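Local coordinates for putative restriction endonuclease domain-containing protein (Anabaena variabilis, PDB 3OT2) that probably acts as a nuclease of the Uma2 (DUF820) family, with a putative restriction endonuclease domain, at the interface of chains A and B. Numbering follows the deposited sequence. Chains: chain A/B, Uncharacterized protein.

The interface of chains A and B. Residues chain A 113, 119, 141, 144, 146, 148; chain B 119-121.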
# COMPACT_ATOMS: atom_id res chain seq x y z
N LEU A 113 0.26 -10.67 -4.89
CA LEU A 113 0.86 -11.12 -3.63
C LEU A 113 0.81 -12.62 -3.47
O LEU A 113 -0.09 -13.29 -3.98
CB LEU A 113 0.17 -10.47 -2.42
CG LEU A 113 0.24 -8.94 -2.31
CD1 LEU A 113 -0.51 -8.49 -1.08
CD2 LEU A 113 1.70 -8.45 -2.30
N GLN A 119 4.91 -6.99 0.57
CA GLN A 119 3.92 -6.03 0.07
C GLN A 119 4.53 -4.61 0.02
O GLN A 119 4.20 -3.84 -0.89
CB GLN A 119 2.67 -6.07 0.94
CG GLN A 119 1.53 -5.20 0.39
CD GLN A 119 0.19 -5.53 0.99
OE1 GLN A 119 0.02 -6.53 1.67
NE2 GLN A 119 -0.81 -4.72 0.69
N ASP A 141 -4.33 -8.81 -4.17
CA ASP A 141 -4.14 -9.52 -2.90
C ASP A 141 -5.12 -10.71 -2.88
O ASP A 141 -6.28 -10.52 -2.51
CB ASP A 141 -4.37 -8.58 -1.70
CG ASP A 141 -4.16 -9.25 -0.35
OD1 ASP A 141 -4.20 -10.50 -0.29
OD2 ASP A 141 -3.89 -8.54 0.62
N GLU A 144 -7.05 -11.39 0.53
CA GLU A 144 -8.06 -10.41 0.90
C GLU A 144 -9.04 -10.17 -0.23
O GLU A 144 -9.91 -9.31 -0.09
CB GLU A 144 -7.40 -9.08 1.31
CG GLU A 144 -6.49 -9.20 2.52
CD GLU A 144 -7.09 -8.88 3.87
OE1 GLU A 144 -8.30 -8.57 3.93
OE2 GLU A 144 -6.34 -8.93 4.87
N THR A 146 -8.78 -8.51 -2.92
CA THR A 146 -8.73 -7.08 -3.09
C THR A 146 -7.76 -6.72 -4.19
O THR A 146 -6.76 -7.41 -4.40
CB THR A 146 -8.28 -6.43 -1.73
OG1 THR A 146 -9.29 -6.67 -0.75
CG2 THR A 146 -8.00 -4.91 -1.84
N PHE A 148 -5.70 -3.18 -5.40
CA PHE A 148 -5.36 -1.77 -5.26
C PHE A 148 -4.99 -1.28 -6.63
O PHE A 148 -4.22 -1.94 -7.33
CB PHE A 148 -4.20 -1.53 -4.28
CG PHE A 148 -4.49 -1.83 -2.83
CD1 PHE A 148 -5.32 -1.00 -2.09
CD2 PHE A 148 -3.93 -2.94 -2.21
CE1 PHE A 148 -5.57 -1.27 -0.73
CE2 PHE A 148 -4.16 -3.18 -0.84
CZ PHE A 148 -4.98 -2.34 -0.12
N GLN B 119 -1.36 -5.80 6.01
CA GLN B 119 -0.97 -4.53 5.39
C GLN B 119 -2.09 -4.02 4.45
O GLN B 119 -2.30 -2.80 4.37
CB GLN B 119 0.36 -4.69 4.63
CG GLN B 119 0.92 -3.37 4.11
CD GLN B 119 2.37 -3.47 3.73
OE1 GLN B 119 3.08 -4.42 4.05
NE2 GLN B 119 2.85 -2.48 3.04
N THR B 120 -2.83 -4.93 3.81
CA THR B 120 -3.96 -4.56 2.93
C THR B 120 -5.06 -3.90 3.80
O THR B 120 -5.49 -2.80 3.46
CB THR B 120 -4.45 -5.77 2.15
OG1 THR B 120 -3.48 -6.03 1.15
CG2 THR B 120 -5.83 -5.58 1.49
N LYS B 121 -5.45 -4.53 4.92
CA LYS B 121 -6.46 -3.98 5.83
C LYS B 121 -6.05 -2.58 6.33
O LYS B 121 -6.88 -1.67 6.31
CB LYS B 121 -6.69 -4.93 7.01
CG LYS B 121 -7.67 -4.41 8.06
CD LYS B 121 -7.64 -5.25 9.35
CE LYS B 121 -6.43 -4.95 10.19
NZ LYS B 121 -6.24 -5.93 11.29
O HOH W 1 -1.79 -7.59 3.44
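A:Asp141 and A:Gln119 grip B:Thr120 in a two-fold symmetric interface between identical chains, in which the first turn of helix 119-131 of one subunit docks against the end of strand 136-141, the start of strand 146-150 and the start of the same helix of the other; symmetry supplies a twin of each contact and so joins the pair twice. The example shows how one small amphipathic side chain can key a helix start into its neighbour. B:Thr120 hides 90 Å² here and divides its two branches by chemistry. Its hydroxyl OG1 donates to OD2 of A:Asp141 at 2.6 Å, meeting the anti lone pair of that carboxylate oxygen, and accepts from the amide NE2 of A:Gln119 at 3.0 Å (154° at H), so both its donor and acceptor roles are met across the contact. The backbone N of A:Glu144 meets the other oxygen, OD1, from above the carboxylate plane and helps to fix A:Asp141. With CG2 anti to its backbone N and OG1 anti to the carbonyl carbon, B:Thr120 turns that methyl toward A:Phe148, 3.7 Å from CZ, and toward CG of A:Glu144. A:Thr146 meets the same methyl tip to tip, while its own CG2 lies over the centre of the A:Phe148 ring. A:Gln119 reaches B:Thr120 through an extended chain, CG anti to the backbone N (chi1 -174°). Its OE1 holds water 1 at 2.7 Å, and this water also bonds to the backbone N of B:Thr120 at 2.9 Å, at the start of the helix. Alongside, A:Gln119 and B:Gln119 run past each other in opposite directions with their amides stacked, planes 5° apart. Exchanging A:Gln119 for alanine would probably leave the threonine hydroxyl without its amide donor, loosen the bridging water and remove the stacking partner of B:Gln119. If the dimer persists in solution, this patch would help to set the relative orientation of its subunits.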